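Local coordinates for penicillin-binding protein PbpB (Mycobacterium tuberculosis, PDB 6KGU), which cross-links the peptides of cell-wall peptidoglycan through a penicillin-sensitive transpeptidase domain, here inactivated by the beta-lactam aztreonam, at residues V270-A275 and G319-S324; Q352-G355 and G360-A363; P468-A473 and W540-E545; A479-P484 and M514-A519. All blocks are in the same frame, centred on the assembly; numbering follows the deposited sequence. Where two conformers were deposited one is given.

In the fold
Following the chain from the N terminus, interaction 1 comes first, closing a 43-residue excursion so that helix 272-281 meets the end of helix 317-323 beside the bound aztreonam. Interaction 2 then ties off a short loop, with four residues between its segments, in the long connection from helix 338-347 to helix 390-401. Interaction 3 spans the 66 residues between the lead-in to strand 473-483 and the end of helix 531-544, and interaction 4, joining strands 473-483 and 509-516 of the antiparallel sheet, is nested inside it. Interactions 1 and 4 both touch the drug, their centres 20 Å apart; interactions 2 and 3 lie on opposite sides of the chain's centre.

Interaction 1 (V270-A275 and G319-S324); sequences VNKIVA and GVFGKS. With AZR (2-({[(1Z)-1-(2-amino-1,3-thiazol-4-yl)-2-oxo-2-{[(2S,3S)-1-oxo-3-(sulfoamino)butan-2-yl]amino}ethylidene]amino}oxy)-2-methylpropanoic acid), chain B.
Polar contact across the two segments centres on one hydroxyl: K272 NZ donates to S324 OG over 2.8 Å. The lysine CG is anti to its carbonyl carbon (chi1 -70°) and the chain is fully extended beyond it, which carries the ammonium from helix 272-281 to the serine just after helix 317-323. NZ also donates to N326 OD1, so two side chains hold its position. K272 and S269, by similarity the acyl-ester nucleophile, fit the SxxK motif, while S324 and N326 fit the SxN motif of penicillin-binding transpeptidases; K475, which also hydrogen-bonds S324 OG, probably belongs to the K(T/S)G-type motif. The drug uses the same hydroxyl: AZR N12 donates to S324 OG across 2.9 Å, at an N-H...O angle of 155°. At S324 the chain leaves helix 317-323 with positive phi, and OG lies anti to the backbone N, between lysine and ligand. Apolar packing is made by the base of the lysine, where K272 CB is 4.0 Å from F321 CD1. The same ring approaches the backbone of helix 272-281 obliquely, CE1 being 3.8 Å from K272 O, and A275 CB touches CE1 more loosely at 4.4 Å.

Interaction 2 (Q352-G355 and G360-A363); sequences QRTG and GESA
Hydrogen bonds to the E361 carboxylate carry most of this contact. Its OE2 is gripped twice by T354, through the backbone N at 2.8 Å and through the side-chain OG1, also at 2.8 Å. Both donors come on the syn side but from opposite faces of the carboxylate plane, each about 30° out of it, a pairing that should restrain rotation of the group. The chain of E361 is extended, with CG anti to the backbone N (chi1 -177°), which carries the carboxylate across to the backbone of T354 and G355. The other oxygen, OE1, takes a weak bond from G355 N at 3.3 Å. Thus one buried side chain collects two successive backbone N-H groups and a hydroxyl, whose donors would partly offset its negative charge.

R353 runs antiparallel to the E361 side chain and uses the glutamate's backbone instead of its carboxylate: R353 NE donates to E361 O over 2.8 Å, with the donor tilted 31° from the carbonyl plane. The remaining contact is van der Waals, with A363 CB over one face of the guanidinium and 4.1 Å from R353 CG.

Both segments belong to the loop connection between helices 338-347 and 390-401. Q392 NE2 on the second helix hydrogen-bonds both Q352 O and A363 O, while S362 pairs through its backbone with V261 in helix 259-262.

Interaction 3 (P468-A473 and W540-E545); sequences PGYQMA and WLMQRE
A Met-aromatic contact joins the loop leading into strand 473-483 to the C-terminal helix 531-544 of the transpeptidase domain, with M542 lying over one face of the Y470 ring. The closest atoms are M542 CB and Y470 CZ, 3.5 Å apart. CB sits above the phenol end of the ring and makes a CH-pi contact, 3.9 Å from the ring centroid and 26° off the normal. From there the methionine runs on toward the CD1-CE1 side of the ring, the two side chains lying alongside in opposite senses. Its sulfur, SD, is 4.4 Å from the same centroid in an oblique approach. Bends at chi2 (-66°) and chi3 (90°) fold the thioether along the tyrosine and turn its end away from the loop.

M472 adds the second apolar contact: its methyl carbon CE touches M542 CG at 3.6 Å. M542 CG therefore packs against both the M472 methyl and the aromatic ring, whose CE1 is 4.0 Å from it. The hydroxyl of Y470 is held by the carbonyl of V547, beyond the end of the helix, which fixes the phenol end of the ring. M542 and M472 both also touch A502 of strand 493-502, placing this cluster between the antiparallel sheet and helix 531-544, the layering of sheet against terminal helix familiar from the penicillin-binding and beta-lactamase fold.

Interaction 4 (A479-P484 and M514-A519); sequences AQQINP and MLDNPA. With AZR (2-({[(1Z)-1-(2-amino-1,3-thiazol-4-yl)-2-oxo-2-{[(2S,3S)-1-oxo-3-(sulfoamino)butan-2-yl]amino}ethylidene]amino}oxy)-2-methylpropanoic acid), chain B.
Strands 473-483 and 509-516 both belong to the antiparallel sheet of the transpeptidase domain but are not adjacent: strand 493-502 runs between them, and the nearest CA atoms, those of Q481 and N517, are 8.5 Å apart. Backbone bonds therefore go to this middle strand, A479 pairing with W495 and L515 with I496. After D516 the second segment leaves the sheet at N517, which has positive phi (51°). Strand 473-483 carries K475, probably of the K(T/S)G-type motif, and flanks the drug in the active-site cleft, as in other penicillin-binding proteins.

Across the middle strand the contact is made chiefly by side chains. Q481 is extended beyond CG and crosses D516 at about a right angle, its amide plane 53° from the carboxylate plane. The amide end lies against D516 OD1, though which of its atoms faces the acid is doubtful. The side chain of D516 also touches N220 of strand 220-227. The aminothiazole of the drug lies alongside the first strand, with its ring nitrogen N15 3.5 Å from A479 CA. Its amino group, AZR N16, donates to the backbone oxygen Q480 O over 2.8 Å, the N-H...O angle being 133°.

Interaction 1 (V270-A275 and G319-S324)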
# COMPACT_ATOMS: atom_id res chain seq x y z
N VAL A 270 5.27 -0.45 -10.66
CA VAL A 270 4.90 -1.38 -9.60
C VAL A 270 3.83 -2.33 -10.09
O VAL A 270 3.69 -3.44 -9.57
CB VAL A 270 4.44 -0.71 -8.29
CG1 VAL A 270 5.64 -0.13 -7.56
CG2 VAL A 270 3.33 0.34 -8.55
N ASN A 271 3.08 -1.94 -11.12
CA ASN A 271 2.09 -2.83 -11.69
C ASN A 271 2.70 -4.04 -12.40
O ASN A 271 1.95 -4.96 -12.74
CB ASN A 271 1.18 -2.07 -12.68
CG ASN A 271 -0.17 -2.73 -12.82
OD1 ASN A 271 -0.80 -3.05 -11.82
ND2 ASN A 271 -0.59 -2.98 -14.05
N LYS A 272 4.01 -4.05 -12.63
CA LYS A 272 4.61 -5.14 -13.39
C LYS A 272 4.50 -6.47 -12.66
O LYS A 272 4.65 -7.52 -13.29
CB LYS A 272 6.06 -4.82 -13.73
CG LYS A 272 6.20 -3.69 -14.77
CD LYS A 272 7.64 -3.44 -15.18
CE LYS A 272 7.78 -2.21 -16.09
NZ LYS A 272 9.22 -1.95 -16.45
N ILE A 273 4.20 -6.45 -11.36
CA ILE A 273 3.91 -7.70 -10.65
C ILE A 273 2.84 -8.51 -11.37
O ILE A 273 2.88 -9.75 -11.37
CB ILE A 273 3.52 -7.40 -9.19
CG1 ILE A 273 3.45 -8.70 -8.39
CG2 ILE A 273 2.18 -6.62 -9.12
CD1 ILE A 273 3.11 -8.49 -6.93
N VAL A 274 1.88 -7.84 -12.03
CA VAL A 274 0.81 -8.59 -12.69
C VAL A 274 1.35 -9.36 -13.89
O VAL A 274 1.09 -10.56 -14.04
CB VAL A 274 -0.35 -7.66 -13.08
CG1 VAL A 274 -1.45 -8.45 -13.76
CG2 VAL A 274 -0.92 -6.96 -11.82
N ALA A 275 2.11 -8.68 -14.77
CA ALA A 275 2.73 -9.37 -15.90
C ALA A 275 3.65 -10.49 -15.44
O ALA A 275 3.68 -11.57 -16.04
CB ALA A 275 3.50 -8.38 -16.78
N GLY A 319 15.86 -10.21 -15.08
CA GLY A 319 16.38 -8.89 -15.35
C GLY A 319 15.36 -7.92 -15.91
O GLY A 319 15.48 -6.71 -15.70
N VAL A 320 14.38 -8.41 -16.66
CA VAL A 320 13.35 -7.53 -17.21
C VAL A 320 12.63 -6.80 -16.07
O VAL A 320 12.42 -5.59 -16.12
CB VAL A 320 12.36 -8.32 -18.08
CG1 VAL A 320 11.04 -7.54 -18.23
CG2 VAL A 320 12.98 -8.60 -19.44
N PHE A 321 12.26 -7.54 -15.04
CA PHE A 321 11.63 -6.92 -13.88
C PHE A 321 12.65 -6.28 -12.94
O PHE A 321 12.36 -5.22 -12.37
CB PHE A 321 10.75 -7.96 -13.20
CG PHE A 321 9.69 -8.50 -14.13
CD1 PHE A 321 8.66 -7.68 -14.56
CD2 PHE A 321 9.77 -9.80 -14.63
CE1 PHE A 321 7.67 -8.14 -15.45
CE2 PHE A 321 8.79 -10.28 -15.51
CZ PHE A 321 7.74 -9.44 -15.91
N GLY A 322 13.85 -6.84 -12.83
CA GLY A 322 14.87 -6.25 -11.97
C GLY A 322 15.36 -4.90 -12.48
O GLY A 322 15.61 -3.99 -11.68
N LYS A 323 15.49 -4.75 -13.80
CA LYS A 323 15.90 -3.49 -14.42
C LYS A 323 14.72 -2.63 -14.86
O LYS A 323 14.92 -1.46 -15.20
CB LYS A 323 16.82 -3.73 -15.62
CG LYS A 323 18.19 -4.31 -15.22
CD LYS A 323 19.24 -4.17 -16.31
CE LYS A 323 20.55 -4.88 -15.92
NZ LYS A 323 21.21 -4.27 -14.72
N SER A 324 13.51 -3.20 -14.85
CA SER A 324 12.28 -2.52 -15.23
C SER A 324 12.31 -2.10 -16.71
O SER A 324 12.16 -0.92 -17.06
CB SER A 324 12.00 -1.32 -14.32
OG SER A 324 10.60 -1.06 -14.22
C7 AZR B . 11.44 3.32 -15.78
S8 AZR B . 3.16 4.94 -16.59
O9 AZR B . 7.71 2.70 -13.37
O10 AZR B . 8.02 3.69 -17.96
O11 AZR B . 9.09 6.55 -17.18
N12 AZR B . 10.71 1.86 -13.92
N13 AZR B . 8.29 4.03 -15.73
N14 AZR B . 7.68 6.75 -17.10
N15 AZR B . 4.91 6.85 -16.67
N16 AZR B . 2.70 7.57 -16.28
S17 AZR B . 11.47 2.07 -12.54
C18 AZR B . 10.35 3.01 -14.78
C19 AZR B . 8.97 2.77 -15.42
C20 AZR B . 8.11 2.09 -14.33
C21 AZR B . 7.82 4.35 -16.95
C22 AZR B . 7.07 5.63 -16.98
C23 AZR B . 9.82 7.75 -17.26
C24 AZR B . 5.59 5.65 -16.84
C25 AZR B . 4.82 4.53 -16.84
C26 AZR B . 3.62 6.62 -16.51
C27 AZR B . 9.70 8.41 -15.90
C28 AZR B . 11.28 7.46 -17.60
C29 AZR B . 9.20 8.61 -18.35
O30 AZR B . 8.47 8.18 -19.22
O31 AZR B . 9.56 9.86 -18.28
O32 AZR B . 12.81 2.43 -12.82
O33 AZR B . 11.57 0.65 -11.89
O34 AZR B . 10.65 2.85 -11.69

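Interaction 2 (Q352-G355 and G360-A363)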
# COMPACT_ATOMS: atom_id res chain seq x y z
N GLN A 352 -11.51 -2.46 -7.81
CA GLN A 352 -12.54 -2.81 -6.84
C GLN A 352 -12.09 -2.38 -5.44
O GLN A 352 -10.92 -2.57 -5.07
CB GLN A 352 -12.83 -4.34 -6.87
CG GLN A 352 -12.79 -4.98 -8.29
CD GLN A 352 -12.20 -6.42 -8.34
OE1 GLN A 352 -12.77 -7.35 -7.78
NE2 GLN A 352 -11.04 -6.58 -9.01
N ARG A 353 -13.00 -1.79 -4.68
CA ARG A 353 -12.75 -1.51 -3.27
C ARG A 353 -12.38 -2.79 -2.52
O ARG A 353 -12.93 -3.86 -2.76
CB ARG A 353 -13.99 -0.90 -2.60
CG ARG A 353 -14.16 0.56 -2.89
CD ARG A 353 -15.44 1.09 -2.25
NE ARG A 353 -15.62 2.49 -2.63
CZ ARG A 353 -16.36 2.90 -3.65
NH1 ARG A 353 -17.02 2.01 -4.40
NH2 ARG A 353 -16.45 4.20 -3.93
N THR A 354 -11.46 -2.65 -1.56
CA THR A 354 -11.04 -3.80 -0.78
C THR A 354 -12.08 -4.20 0.26
O THR A 354 -12.08 -5.35 0.70
CB THR A 354 -9.72 -3.52 -0.06
OG1 THR A 354 -9.94 -2.50 0.92
CG2 THR A 354 -8.62 -3.10 -1.03
N GLY A 355 -12.95 -3.27 0.68
CA GLY A 355 -13.79 -3.49 1.85
C GLY A 355 -13.04 -3.41 3.17
O GLY A 355 -13.46 -4.04 4.15
N GLY A 360 -14.44 6.56 2.77
CA GLY A 360 -13.83 7.26 1.65
C GLY A 360 -12.89 6.44 0.79
O GLY A 360 -12.10 7.02 0.04
N GLU A 361 -12.96 5.11 0.86
CA GLU A 361 -12.08 4.28 0.05
C GLU A 361 -12.43 4.41 -1.43
O GLU A 361 -13.59 4.25 -1.81
CB GLU A 361 -12.15 2.81 0.46
CG GLU A 361 -11.14 1.96 -0.37
CD GLU A 361 -11.24 0.45 -0.18
OE1 GLU A 361 -12.25 -0.03 0.38
OE2 GLU A 361 -10.30 -0.25 -0.62
N SER A 362 -11.43 4.69 -2.27
CA SER A 362 -11.66 4.71 -3.71
C SER A 362 -11.52 3.30 -4.28
O SER A 362 -10.78 2.47 -3.76
CB SER A 362 -10.67 5.66 -4.40
OG SER A 362 -10.70 5.49 -5.80
N ALA A 363 -12.24 3.05 -5.37
CA ALA A 363 -12.13 1.78 -6.07
C ALA A 363 -11.01 1.77 -7.09
O ALA A 363 -10.69 0.70 -7.64
CB ALA A 363 -13.45 1.46 -6.80

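Interaction 3 (P468-A473 and W540-E545)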
# COMPACT_ATOMS: atom_id res chain seq x y z
N PRO A 468 21.06 -6.17 4.02
CA PRO A 468 21.97 -7.32 4.03
C PRO A 468 21.64 -8.32 5.13
O PRO A 468 21.30 -7.94 6.25
CB PRO A 468 23.35 -6.69 4.23
CG PRO A 468 23.21 -5.32 3.62
CD PRO A 468 21.79 -4.89 3.95
N GLY A 469 21.70 -9.60 4.78
CA GLY A 469 21.29 -10.65 5.67
C GLY A 469 19.85 -11.10 5.51
O GLY A 469 19.46 -12.08 6.15
N TYR A 470 19.06 -10.42 4.68
CA TYR A 470 17.65 -10.75 4.50
C TYR A 470 17.32 -10.82 3.02
O TYR A 470 17.87 -10.05 2.22
CB TYR A 470 16.74 -9.72 5.19
CG TYR A 470 16.87 -9.70 6.70
CD1 TYR A 470 16.25 -10.67 7.48
CD2 TYR A 470 17.60 -8.70 7.35
CE1 TYR A 470 16.36 -10.65 8.86
CE2 TYR A 470 17.71 -8.68 8.73
CZ TYR A 470 17.09 -9.66 9.48
OH TYR A 470 17.20 -9.65 10.85
N GLN A 471 16.42 -11.73 2.66
CA GLN A 471 15.92 -11.85 1.29
C GLN A 471 14.80 -10.82 1.03
O GLN A 471 13.64 -11.16 0.81
CB GLN A 471 15.42 -13.26 1.03
CG GLN A 471 16.48 -14.36 1.08
CD GLN A 471 16.00 -15.69 0.49
OE1 GLN A 471 15.09 -15.72 -0.35
NE2 GLN A 471 16.63 -16.78 0.91
N MET A 472 15.17 -9.54 1.06
CA MET A 472 14.19 -8.52 0.69
C MET A 472 13.85 -8.65 -0.79
O MET A 472 14.68 -9.08 -1.61
CB MET A 472 14.71 -7.12 1.00
CG MET A 472 14.91 -6.82 2.51
SD MET A 472 13.45 -7.17 3.52
CE MET A 472 14.16 -6.97 5.16
N ALA A 473 12.61 -8.30 -1.13
CA ALA A 473 12.13 -8.38 -2.50
C ALA A 473 11.10 -7.28 -2.71
O ALA A 473 10.30 -7.02 -1.81
CB ALA A 473 11.50 -9.75 -2.81
N TRP A 540 13.94 -2.19 10.17
CA TRP A 540 13.53 -2.02 11.56
C TRP A 540 12.54 -3.10 11.98
O TRP A 540 12.57 -3.56 13.13
CB TRP A 540 12.92 -0.62 11.75
CG TRP A 540 12.42 -0.36 13.13
CD1 TRP A 540 13.16 -0.00 14.23
CD2 TRP A 540 11.06 -0.39 13.57
NE1 TRP A 540 12.35 0.17 15.32
CE2 TRP A 540 11.05 -0.07 14.94
CE3 TRP A 540 9.84 -0.68 12.94
CZ2 TRP A 540 9.88 -0.02 15.69
CZ3 TRP A 540 8.68 -0.63 13.69
CH2 TRP A 540 8.71 -0.31 15.04
N LEU A 541 11.65 -3.52 11.07
CA LEU A 541 10.73 -4.59 11.42
C LEU A 541 11.48 -5.90 11.65
O LEU A 541 11.07 -6.70 12.50
CB LEU A 541 9.68 -4.77 10.31
CG LEU A 541 8.63 -3.66 10.16
CD1 LEU A 541 7.83 -3.80 8.86
CD2 LEU A 541 7.68 -3.66 11.36
N MET A 542 12.56 -6.14 10.91
CA MET A 542 13.32 -7.37 11.13
C MET A 542 14.04 -7.32 12.47
O MET A 542 13.99 -8.29 13.24
CB MET A 542 14.31 -7.60 9.99
CG MET A 542 13.66 -7.74 8.62
SD MET A 542 12.64 -9.20 8.44
CE MET A 542 11.02 -8.67 8.96
N GLN A 543 14.69 -6.20 12.77
CA GLN A 543 15.47 -6.11 14.01
C GLN A 543 14.57 -6.21 15.23
O GLN A 543 14.86 -6.96 16.17
CB GLN A 543 16.27 -4.81 14.03
CG GLN A 543 17.26 -4.70 12.84
CD GLN A 543 17.91 -3.32 12.70
OE1 GLN A 543 17.63 -2.42 13.48
NE2 GLN A 543 18.79 -3.17 11.72
N ARG A 544 13.45 -5.49 15.22
CA ARG A 544 12.63 -5.42 16.42
C ARG A 544 12.03 -6.77 16.79
O ARG A 544 11.71 -6.99 17.96
CB ARG A 544 11.54 -4.37 16.26
CG ARG A 544 10.33 -4.87 15.52
CD ARG A 544 9.29 -3.78 15.27
NE ARG A 544 8.47 -3.48 16.43
CZ ARG A 544 7.33 -4.11 16.73
NH1 ARG A 544 6.88 -5.10 15.97
NH2 ARG A 544 6.65 -3.74 17.80
N GLU A 545 11.87 -7.67 15.82
CA GLU A 545 11.43 -9.03 16.10
C GLU A 545 12.58 -10.03 16.11
O GLU A 545 12.33 -11.24 16.16
CB GLU A 545 10.37 -9.46 15.10
CG GLU A 545 8.97 -9.01 15.48
CD GLU A 545 7.90 -9.91 14.92
OE1 GLU A 545 8.04 -10.39 13.77
OE2 GLU A 545 6.90 -10.16 15.64

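Interaction 4 (A479-P484 and M514-A519)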
# COMPACT_ATOMS: atom_id res chain seq x y z
N ALA A 479 6.18 6.93 -12.27
CA ALA A 479 5.10 7.18 -13.21
C ALA A 479 4.99 8.67 -13.48
O ALA A 479 4.84 9.47 -12.55
CB ALA A 479 3.78 6.63 -12.68
N GLN A 480 5.09 9.04 -14.76
CA GLN A 480 4.82 10.40 -15.20
C GLN A 480 3.41 10.82 -14.81
O GLN A 480 2.45 10.07 -15.01
CB GLN A 480 5.01 10.48 -16.71
CG GLN A 480 5.28 11.83 -17.22
CD GLN A 480 6.59 12.37 -16.71
OE1 GLN A 480 7.63 11.73 -16.88
NE2 GLN A 480 6.56 13.55 -16.08
N GLN A 481 3.27 12.01 -14.23
CA GLN A 481 1.95 12.50 -13.83
C GLN A 481 1.29 13.29 -14.95
O GLN A 481 1.96 13.88 -15.80
CB GLN A 481 2.03 13.37 -12.57
CG GLN A 481 2.10 12.57 -11.26
CD GLN A 481 2.06 13.45 -10.02
OE1 GLN A 481 2.87 13.30 -9.09
NE2 GLN A 481 1.12 14.35 -9.98
N ILE A 482 -0.04 13.33 -14.92
CA ILE A 482 -0.83 14.09 -15.89
C ILE A 482 -0.83 15.56 -15.50
O ILE A 482 -1.03 15.91 -14.33
CB ILE A 482 -2.27 13.55 -15.94
CG1 ILE A 482 -2.31 12.18 -16.62
CG2 ILE A 482 -3.19 14.55 -16.66
CD1 ILE A 482 -1.97 12.24 -18.10
N ASN A 483 -0.62 16.43 -16.49
CA ASN A 483 -0.74 17.87 -16.27
C ASN A 483 -2.21 18.27 -16.38
O ASN A 483 -2.81 18.07 -17.44
CB ASN A 483 0.10 18.64 -17.28
CG ASN A 483 0.10 20.14 -17.03
OD1 ASN A 483 -0.74 20.66 -16.30
ND2 ASN A 483 1.04 20.84 -17.65
N PRO A 484 -2.81 18.83 -15.32
CA PRO A 484 -4.24 19.18 -15.40
C PRO A 484 -4.54 20.29 -16.40
O PRO A 484 -5.65 20.33 -16.95
CB PRO A 484 -4.57 19.61 -13.96
CG PRO A 484 -3.24 20.05 -13.38
CD PRO A 484 -2.24 19.10 -13.99
N MET A 514 4.24 5.50 -1.43
CA MET A 514 4.12 6.38 -2.57
C MET A 514 4.57 7.78 -2.18
O MET A 514 4.29 8.25 -1.07
CB MET A 514 2.69 6.42 -3.14
CG MET A 514 2.58 7.27 -4.40
SD MET A 514 2.31 9.04 -4.06
CE MET A 514 0.55 9.02 -3.74
N LEU A 515 5.32 8.43 -3.08
CA LEU A 515 5.79 9.80 -2.93
C LEU A 515 5.25 10.63 -4.08
O LEU A 515 5.43 10.26 -5.25
CB LEU A 515 7.31 9.90 -2.95
CG LEU A 515 8.04 9.42 -1.70
CD1 LEU A 515 8.06 7.94 -1.73
CD2 LEU A 515 9.46 9.97 -1.64
N ASP A 516 4.64 11.77 -3.76
CA ASP A 516 4.07 12.65 -4.78
C ASP A 516 5.14 13.64 -5.20
O ASP A 516 5.42 14.61 -4.49
CB ASP A 516 2.82 13.35 -4.26
CG ASP A 516 2.18 14.27 -5.30
OD1 ASP A 516 2.79 14.51 -6.37
OD2 ASP A 516 1.07 14.77 -5.06
N ASN A 517 5.74 13.38 -6.35
CA ASN A 517 6.72 14.26 -6.99
C ASN A 517 7.87 14.73 -6.10
O ASN A 517 8.06 15.93 -5.90
CB ASN A 517 6.01 15.47 -7.60
CG ASN A 517 6.92 16.24 -8.54
OD1 ASN A 517 7.69 15.65 -9.31
ND2 ASN A 517 6.86 17.55 -8.46
N PRO A 518 8.69 13.81 -5.59
CA PRO A 518 9.85 14.24 -4.80
C PRO A 518 10.91 14.86 -5.69
O PRO A 518 11.07 14.51 -6.87
CB PRO A 518 10.35 12.93 -4.17
CG PRO A 518 9.98 11.87 -5.18
CD PRO A 518 8.67 12.35 -5.81
N ALA A 519 11.64 15.82 -5.12
CA ALA A 519 12.81 16.38 -5.78
C ALA A 519 14.06 15.53 -5.54
O ALA A 519 15.01 15.62 -6.31
CB ALA A 519 13.06 17.82 -5.30
C7 AZR B . 11.44 3.32 -15.78
S8 AZR B . 3.16 4.94 -16.59
O9 AZR B . 7.71 2.70 -13.37
O10 AZR B . 8.02 3.69 -17.96
O11 AZR B . 9.09 6.55 -17.18
N12 AZR B . 10.71 1.86 -13.92
N13 AZR B . 8.29 4.03 -15.73
N14 AZR B . 7.68 6.75 -17.10
N15 AZR B . 4.91 6.85 -16.67
N16 AZR B . 2.70 7.57 -16.28
S17 AZR B . 11.47 2.07 -12.54
C18 AZR B . 10.35 3.01 -14.78
C19 AZR B . 8.97 2.77 -15.42
C20 AZR B . 8.11 2.09 -14.33
C21 AZR B . 7.82 4.35 -16.95
C22 AZR B . 7.07 5.63 -16.98
C23 AZR B . 9.82 7.75 -17.26
C24 AZR B . 5.59 5.65 -16.84
C25 AZR B . 4.82 4.53 -16.84
C26 AZR B . 3.62 6.62 -16.51
C27 AZR B . 9.70 8.41 -15.90
C28 AZR B . 11.28 7.46 -17.60
C29 AZR B . 9.20 8.61 -18.35
O30 AZR B . 8.47 8.18 -19.22
O31 AZR B . 9.56 9.86 -18.28
O32 AZR B . 12.81 2.43 -12.82
O33 AZR B . 11.57 0.65 -11.89
O34 AZR B . 10.65 2.85 -11.69